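Long-range contacts in DNA replication protein DnaC (Aquifex aeolicus, PDB 3ECC), which acts as a helicase loader in the initiation of DNA replication and binds adenine nucleotide, here ADP with beryllium trifluoride and magnesium: residues A[140-145]-A[152-157]; A[107-112]-A[136-141]; A[39-44]-A[175-180]. All coordinates share one frame; numbering follows the deposited sequence.

Overall arrangement
The three contacts gather round one five-stranded parallel sheet, ordered 71-74, 104-107, 136-141, 40-45, 174-178. Strand 136-141 carries interaction 2 on its body and begins interaction 1 at its C-terminal end, so the two share T140 and N141; their centres are about 11 Å apart. Interaction 3 pairs the next strand, 40-45, with edge strand 174-178; its centre is about 10 Å from that of interaction 2 and about 12 Å from that of interaction 1. Its segments, 39-44 and 175-180, bracket the other two along the chain. Backbone bonds of F43 to I138 and T140 join the strands. The order fits an AAA+ ATPase core, in which interaction 2 lies beside the nucleotide's phosphate end.

Interaction 1 of 3, residues A[140-145]-A[152-157]; sequences TNYSLQ and VRISAD
The CA atoms of Y142 and I154 lie 6.6 Å apart, where the chain leaving strand 136-141 passes the N-terminal part of helix 153-162. The Y142 side chain carries the contact. With CG anti to the backbone N (chi1 -172°), the ring reaches the helix and presents one face to I154. Atom CG1 of I154 sits over the ring centre, 3.5 Å from the Y142 centroid and only 3° off the normal, in a CH-pi contact. All six ring carbons are therefore nearly equally far from that one methylene. The phenol oxygen reaches further, to R153. Y142 OH lies 3.3 Å from R153 CD, with CB and CG of the same arginine little farther away. It thus meets the aliphatic part of the arginine. At the ring edge, near its plane, D157 OD2 comes to 4.0 Å from Y142 CD1. The carboxylate is turned 72° from the ring. A weak hydrogen bond of 3.5 Å runs from S143 OG to D157 OD2. The stronger partner of this oxygen is R161, one turn on in the helix, which makes a salt bridge to it. Next to R153, L144 adds a looser contact, CD1 to R153 CD at 4.3 Å. An alanine in place of Y142 would probably leave I154 CG1 and the R153 methylenes without the ring and hydroxyl they lie against, opening a gap between loop and helix. The contact lies toward the outside of the fold, by the C-terminal ends of the parallel strands. V44 of strand 40-45 touches both Y142 and I154 from the sheet side. T140 packs on L158 and R161 farther along helix 153-162, which joins the helix to the end of strand 136-141.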
# COMPACT_ATOMS: atom_id res chain seq x y z
N THR A 140 5.84 2.51 -0.35
CA THR A 140 6.72 2.71 -1.49
C THR A 140 8.03 3.38 -1.08
O THR A 140 8.10 4.08 -0.06
CB THR A 140 6.01 3.53 -2.62
OG1 THR A 140 6.86 3.60 -3.77
CG2 THR A 140 5.67 4.94 -2.14
N ASN A 141 9.06 3.17 -1.89
CA ASN A 141 10.34 3.78 -1.63
C ASN A 141 10.51 5.15 -2.27
O ASN A 141 10.15 5.36 -3.43
CB ASN A 141 11.44 2.85 -2.09
CG ASN A 141 12.33 2.43 -0.97
OD1 ASN A 141 13.01 3.26 -0.37
ND2 ASN A 141 12.30 1.15 -0.64
N TYR A 142 11.06 6.09 -1.51
CA TYR A 142 11.45 7.39 -2.05
C TYR A 142 12.96 7.56 -2.00
O TYR A 142 13.58 7.46 -0.93
CB TYR A 142 10.76 8.53 -1.31
CG TYR A 142 10.97 9.90 -1.95
CD1 TYR A 142 10.84 10.07 -3.33
CD2 TYR A 142 11.26 11.02 -1.17
CE1 TYR A 142 11.04 11.32 -3.93
CE2 TYR A 142 11.44 12.27 -1.76
CZ TYR A 142 11.33 12.42 -3.13
OH TYR A 142 11.51 13.66 -3.71
N SER A 143 13.56 7.80 -3.18
CA SER A 143 15.02 7.88 -3.34
C SER A 143 15.63 9.18 -2.79
O SER A 143 16.11 9.22 -1.65
CB SER A 143 15.41 7.66 -4.81
OG SER A 143 14.67 8.49 -5.69
N LEU A 144 15.62 10.24 -3.61
CA LEU A 144 16.22 11.54 -3.25
C LEU A 144 15.61 12.13 -1.96
O LEU A 144 14.41 11.96 -1.71
CB LEU A 144 16.13 12.53 -4.42
CG LEU A 144 16.65 12.05 -5.79
CD1 LEU A 144 15.73 12.49 -6.93
CD2 LEU A 144 18.10 12.48 -6.06
N GLN A 145 16.43 12.82 -1.17
CA GLN A 145 16.06 13.15 0.23
C GLN A 145 15.26 14.44 0.48
O GLN A 145 14.12 14.38 0.97
CB GLN A 145 17.28 13.07 1.15
CG GLN A 145 17.62 11.65 1.56
CD GLN A 145 17.89 11.52 3.05
OE1 GLN A 145 18.96 11.92 3.54
NE2 GLN A 145 16.94 10.95 3.79
N VAL A 152 5.52 16.51 -5.19
CA VAL A 152 5.15 16.14 -6.56
C VAL A 152 6.32 15.39 -7.22
O VAL A 152 6.18 14.84 -8.31
CB VAL A 152 4.75 17.40 -7.41
CG1 VAL A 152 3.86 17.01 -8.60
CG2 VAL A 152 4.05 18.44 -6.55
N ARG A 153 7.46 15.40 -6.54
CA ARG A 153 8.60 14.58 -6.93
C ARG A 153 8.42 13.15 -6.40
O ARG A 153 8.89 12.20 -7.03
CB ARG A 153 9.90 15.19 -6.40
CG ARG A 153 11.16 14.55 -6.96
CD ARG A 153 12.40 15.23 -6.42
NE ARG A 153 12.44 16.65 -6.78
CZ ARG A 153 13.34 17.51 -6.33
NH1 ARG A 153 14.29 17.10 -5.49
NH2 ARG A 153 13.30 18.77 -6.72
N ILE A 154 7.76 13.01 -5.25
CA ILE A 154 7.30 11.70 -4.76
C ILE A 154 6.26 11.13 -5.74
O ILE A 154 5.99 9.93 -5.76
CB ILE A 154 6.68 11.81 -3.33
CG1 ILE A 154 7.77 12.00 -2.27
CG2 ILE A 154 5.82 10.59 -3.01
CD1 ILE A 154 7.27 12.45 -0.92
N SER A 155 5.70 12.02 -6.55
CA SER A 155 4.75 11.67 -7.60
C SER A 155 5.41 11.41 -8.98
O SER A 155 5.02 10.49 -9.69
CB SER A 155 3.69 12.76 -7.71
OG SER A 155 3.16 13.08 -6.43
N ALA A 156 6.41 12.23 -9.33
CA ALA A 156 7.16 12.07 -10.60
C ALA A 156 8.18 10.93 -10.55
O ALA A 156 8.47 10.29 -11.57
CB ALA A 156 7.84 13.39 -11.00
N ASP A 157 8.75 10.69 -9.37
CA ASP A 157 9.63 9.55 -9.14
C ASP A 157 8.84 8.24 -9.19
O ASP A 157 9.29 7.26 -9.77
CB ASP A 157 10.34 9.70 -7.80
CG ASP A 157 11.45 8.68 -7.61
OD1 ASP A 157 12.42 8.66 -8.42
OD2 ASP A 157 11.38 7.92 -6.62

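Interaction 2 of 3, residues A[107-112]-A[136-141]; sequences DDLGSE and TIITTN. With BEF (beryllium trifluoride ion), chain D.
L109 lays its CB and CD2 across the branched side chain of I138. The closest pair is L109 CD2 to I138 CG2 at 3.6 Å, and L109 CD2 also touches I138 CD1. L109 packs as well on I122 of helix 116-131 and L162 of helix 153-162, so this apolar patch belongs to the core. The polar side of the contact centres on T139. Its hydroxyl stands between the backbone N and the carbonyl carbon (chi1 77°), which turns it to the other segment. There T139 OG1 donates to D107 OD2 at 2.6 Å, meeting it from above the carboxylate plane, 64° out of it. The same OG1 accepts the amide of D108, with D108 N at 3.1 Å and an N-H...O angle of 172°. One hydroxyl is thus gripped by two bonds. It ties the D107 carboxylate to the backbone that follows it. D107 OD2 has a second hydrogen-bond partner in T52 OG1. The backbone bond from L109 N to T139 O, 3.0 Å long, adds to the hold. Farther on, S111 OG donates to D108 OD2 at 2.8 Å, using the anti lone pair of the carboxylate, which probably limits its rotation. S111 OG also lies 3.4 Å from N141 CB, and N141 lies beside D108. D108 OD1 comes to 3.2 Å from F2 of the beryllium trifluoride, which is hydrogen-bonded by K51 and R185. Magnesium binding by D107 and D108 has been seen in structures of this protein; here the D107 side chain lies about 4 Å from the magnesium ion. The acidic pair at the end of strand 104-107 fits the Walker B motif of P-loop ATPases, and N141 at the end of the adjacent strand holds the place expected of the AAA+ sensor 1 residue.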
# COMPACT_ATOMS: atom_id res chain seq x y z
N ASP A 107 2.64 -3.81 -0.90
CA ASP A 107 3.86 -3.46 -0.17
C ASP A 107 5.05 -3.43 -1.12
O ASP A 107 5.20 -4.32 -1.96
CB ASP A 107 4.10 -4.46 0.97
CG ASP A 107 5.10 -3.94 2.00
OD1 ASP A 107 6.18 -4.55 2.13
OD2 ASP A 107 4.79 -2.93 2.68
N ASP A 108 5.90 -2.41 -0.96
CA ASP A 108 7.03 -2.17 -1.86
C ASP A 108 6.59 -2.01 -3.31
O ASP A 108 7.16 -2.63 -4.21
CB ASP A 108 8.10 -3.25 -1.71
CG ASP A 108 9.38 -2.73 -1.07
OD1 ASP A 108 9.90 -3.38 -0.13
OD2 ASP A 108 9.87 -1.67 -1.52
N LEU A 109 5.58 -1.17 -3.52
CA LEU A 109 4.97 -1.01 -4.84
C LEU A 109 5.97 -0.55 -5.92
O LEU A 109 6.52 0.56 -5.85
CB LEU A 109 3.75 -0.07 -4.77
CG LEU A 109 2.98 0.24 -6.07
CD1 LEU A 109 2.42 -1.01 -6.74
CD2 LEU A 109 1.86 1.23 -5.80
N GLY A 110 6.22 -1.45 -6.87
CA GLY A 110 7.12 -1.21 -8.00
C GLY A 110 8.31 -0.32 -7.69
O GLY A 110 8.63 0.58 -8.46
N SER A 111 8.97 -0.59 -6.57
CA SER A 111 10.06 0.27 -6.09
C SER A 111 11.17 0.46 -7.13
O SER A 111 11.74 1.55 -7.24
CB SER A 111 10.63 -0.24 -4.76
OG SER A 111 9.87 0.23 -3.64
N GLU A 112 11.46 -0.61 -7.88
CA GLU A 112 12.46 -0.57 -8.96
C GLU A 112 11.81 -0.41 -10.34
O GLU A 112 10.75 0.22 -10.46
CB GLU A 112 13.34 -1.82 -8.92
CG GLU A 112 14.40 -1.81 -7.83
CD GLU A 112 15.47 -0.73 -8.05
OE1 GLU A 112 15.60 -0.23 -9.19
OE2 GLU A 112 16.18 -0.39 -7.08
N THR A 136 -7.29 0.84 -0.57
CA THR A 136 -6.03 0.16 -0.79
C THR A 136 -4.86 0.93 -0.17
O THR A 136 -4.72 2.14 -0.38
CB THR A 136 -5.78 -0.12 -2.30
OG1 THR A 136 -4.37 -0.22 -2.55
CG2 THR A 136 -6.34 0.99 -3.16
N ILE A 137 -4.04 0.22 0.59
CA ILE A 137 -2.90 0.82 1.26
C ILE A 137 -1.61 0.46 0.54
O ILE A 137 -1.42 -0.67 0.11
CB ILE A 137 -2.82 0.41 2.74
CG1 ILE A 137 -4.12 0.80 3.46
CG2 ILE A 137 -1.60 1.04 3.41
CD1 ILE A 137 -4.30 0.16 4.83
N ILE A 138 -0.72 1.44 0.40
CA ILE A 138 0.50 1.26 -0.37
C ILE A 138 1.69 1.70 0.45
O ILE A 138 1.62 2.69 1.17
CB ILE A 138 0.45 2.09 -1.68
CG1 ILE A 138 -0.62 1.55 -2.64
CG2 ILE A 138 1.82 2.14 -2.36
CD1 ILE A 138 -1.06 2.56 -3.67
N THR A 139 2.78 0.95 0.37
CA THR A 139 4.07 1.43 0.87
C THR A 139 5.05 1.46 -0.29
O THR A 139 5.06 0.55 -1.12
CB THR A 139 4.64 0.58 2.03
OG1 THR A 139 5.20 -0.64 1.52
CG2 THR A 139 3.56 0.26 3.05
N THR A 140 5.84 2.51 -0.35
CA THR A 140 6.72 2.71 -1.49
C THR A 140 8.03 3.38 -1.08
O THR A 140 8.10 4.08 -0.06
CB THR A 140 6.01 3.53 -2.62
OG1 THR A 140 6.86 3.60 -3.77
CG2 THR A 140 5.67 4.94 -2.14
N ASN A 141 9.06 3.17 -1.89
CA ASN A 141 10.34 3.78 -1.63
C ASN A 141 10.51 5.15 -2.27
O ASN A 141 10.15 5.36 -3.43
CB ASN A 141 11.44 2.85 -2.09
CG ASN A 141 12.33 2.43 -0.97
OD1 ASN A 141 13.01 3.26 -0.37
ND2 ASN A 141 12.30 1.15 -0.64
BE BEF D . 11.29 -1.16 2.86
F1 BEF D . 11.21 0.60 2.76
F2 BEF D . 9.80 -2.12 2.85
F3 BEF D . 12.79 -1.86 3.45

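Interaction 3 of 3, residues A[39-44]-A[175-180]; sequences KGLTFV and ELLVIK
I179 packs on F43 and hydrogen-bonds V44 O at the end of the parallel pairing of strands 40-45 and 174-178. Strand 40-45 leads into the P-loop, and the edge position of 174-178 beside it fits the AAA+ strand order. I179 CB lies 3.8 Å from V44 O, and CG1, anti to the carbonyl carbon (chi1 -58°), stays near the same oxygen. From there an extended chi2 carries the tip, I179 CD1, to 3.8 Å from F43 CD1. L177 CD1 meets the same ring at F43 CE1, with the two side chains side by side and pointing the same way. L41 and E175 share that sheet face. It is covered by helices 17-31 and 51-65, through T25 and F29 of the first and L54 and T58 of the second. I179 also touches V49 of the nucleotide pocket. On the other face, L176 CD1 bridges T42 and V44: it lies 4.0 Å from T42 CG2 and 3.5 Å from V44 CG2. The T42 hydroxyl turns to N174, which hydrogen-bonds it. The backbones run parallel, with short axes 27° apart, and are joined by a ladder of bonds. E175 N donates to G40 O, T42 N to E175 O and I179 N to V44 O at 3.0 Å. V44 N to L177 O is a weak rung. L177 N lies 2.9 Å from T42 O and meets it at a C=O...N angle of 170°.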
# COMPACT_ATOMS: atom_id res chain seq x y z
N LYS A 39 -11.04 4.71 0.46
CA LYS A 39 -9.90 5.54 0.80
C LYS A 39 -8.83 4.68 1.42
O LYS A 39 -9.13 3.78 2.20
CB LYS A 39 -10.29 6.66 1.76
CG LYS A 39 -11.18 7.74 1.15
CD LYS A 39 -11.24 8.98 2.04
CE LYS A 39 -11.93 8.68 3.35
NZ LYS A 39 -11.84 9.80 4.33
N GLY A 40 -7.58 4.95 1.07
CA GLY A 40 -6.47 4.22 1.66
C GLY A 40 -5.41 5.17 2.16
O GLY A 40 -5.66 6.37 2.31
N LEU A 41 -4.23 4.63 2.43
CA LEU A 41 -3.08 5.42 2.84
C LEU A 41 -1.89 5.04 1.99
O LEU A 41 -1.79 3.91 1.52
CB LEU A 41 -2.75 5.19 4.31
CG LEU A 41 -3.89 5.34 5.34
CD1 LEU A 41 -3.50 4.70 6.66
CD2 LEU A 41 -4.27 6.81 5.53
N THR A 42 -0.99 6.00 1.80
CA THR A 42 0.24 5.78 1.07
C THR A 42 1.44 6.15 1.93
O THR A 42 1.58 7.29 2.36
CB THR A 42 0.25 6.59 -0.23
OG1 THR A 42 -0.93 6.30 -0.99
CG2 THR A 42 1.49 6.25 -1.07
N PHE A 43 2.29 5.17 2.18
CA PHE A 43 3.47 5.36 3.02
C PHE A 43 4.71 5.47 2.15
O PHE A 43 5.05 4.54 1.40
CB PHE A 43 3.65 4.19 3.98
CG PHE A 43 2.51 4.02 4.94
CD1 PHE A 43 2.49 4.71 6.14
CD2 PHE A 43 1.47 3.14 4.65
CE1 PHE A 43 1.45 4.54 7.03
CE2 PHE A 43 0.43 2.97 5.54
CZ PHE A 43 0.42 3.67 6.74
N VAL A 44 5.39 6.60 2.24
CA VAL A 44 6.58 6.86 1.46
C VAL A 44 7.76 7.04 2.40
O VAL A 44 7.59 7.44 3.55
CB VAL A 44 6.40 8.13 0.60
CG1 VAL A 44 7.46 8.20 -0.49
CG2 VAL A 44 5.03 8.14 -0.04
N GLU A 175 -4.38 9.14 1.16
CA GLU A 175 -3.69 10.23 1.82
C GLU A 175 -2.21 9.90 1.94
O GLU A 175 -1.85 8.78 2.30
CB GLU A 175 -4.30 10.49 3.19
CG GLU A 175 -4.37 11.96 3.56
CD GLU A 175 -4.31 12.20 5.05
OE1 GLU A 175 -5.15 11.61 5.77
OE2 GLU A 175 -3.42 12.95 5.50
N LEU A 176 -1.35 10.87 1.64
CA LEU A 176 0.09 10.64 1.66
C LEU A 176 0.68 10.87 3.04
O LEU A 176 0.45 11.91 3.66
CB LEU A 176 0.79 11.52 0.62
CG LEU A 176 2.24 11.15 0.26
CD1 LEU A 176 2.28 10.12 -0.88
CD2 LEU A 176 3.05 12.40 -0.10
N LEU A 177 1.46 9.91 3.52
CA LEU A 177 2.15 10.04 4.80
C LEU A 177 3.65 9.77 4.65
O LEU A 177 4.08 8.63 4.54
CB LEU A 177 1.55 9.10 5.85
CG LEU A 177 0.16 9.45 6.40
CD1 LEU A 177 -0.45 8.24 7.11
CD2 LEU A 177 0.19 10.66 7.34
N VAL A 178 4.44 10.83 4.63
CA VAL A 178 5.87 10.66 4.54
C VAL A 178 6.47 10.30 5.89
O VAL A 178 6.13 10.89 6.91
CB VAL A 178 6.56 11.89 3.99
CG1 VAL A 178 8.04 11.61 3.82
CG2 VAL A 178 5.95 12.26 2.67
N ILE A 179 7.36 9.31 5.88
CA ILE A 179 8.00 8.84 7.10
C ILE A 179 9.50 8.99 6.97
O ILE A 179 10.12 8.49 6.03
CB ILE A 179 7.64 7.38 7.37
CG1 ILE A 179 6.12 7.24 7.47
CG2 ILE A 179 8.31 6.88 8.63
CD1 ILE A 179 5.69 5.86 7.73
N LYS A 180 10.10 9.70 7.92
CA LYS A 180 11.47 10.16 7.78
C LYS A 180 12.39 9.73 8.92
O LYS A 180 13.25 10.49 9.35
CB LYS A 180 11.52 11.67 7.59
CG LYS A 180 10.92 12.12 6.28
CD LYS A 180 11.61 13.38 5.75
CE LYS A 180 11.11 14.64 6.45
NZ LYS A 180 9.80 15.10 5.91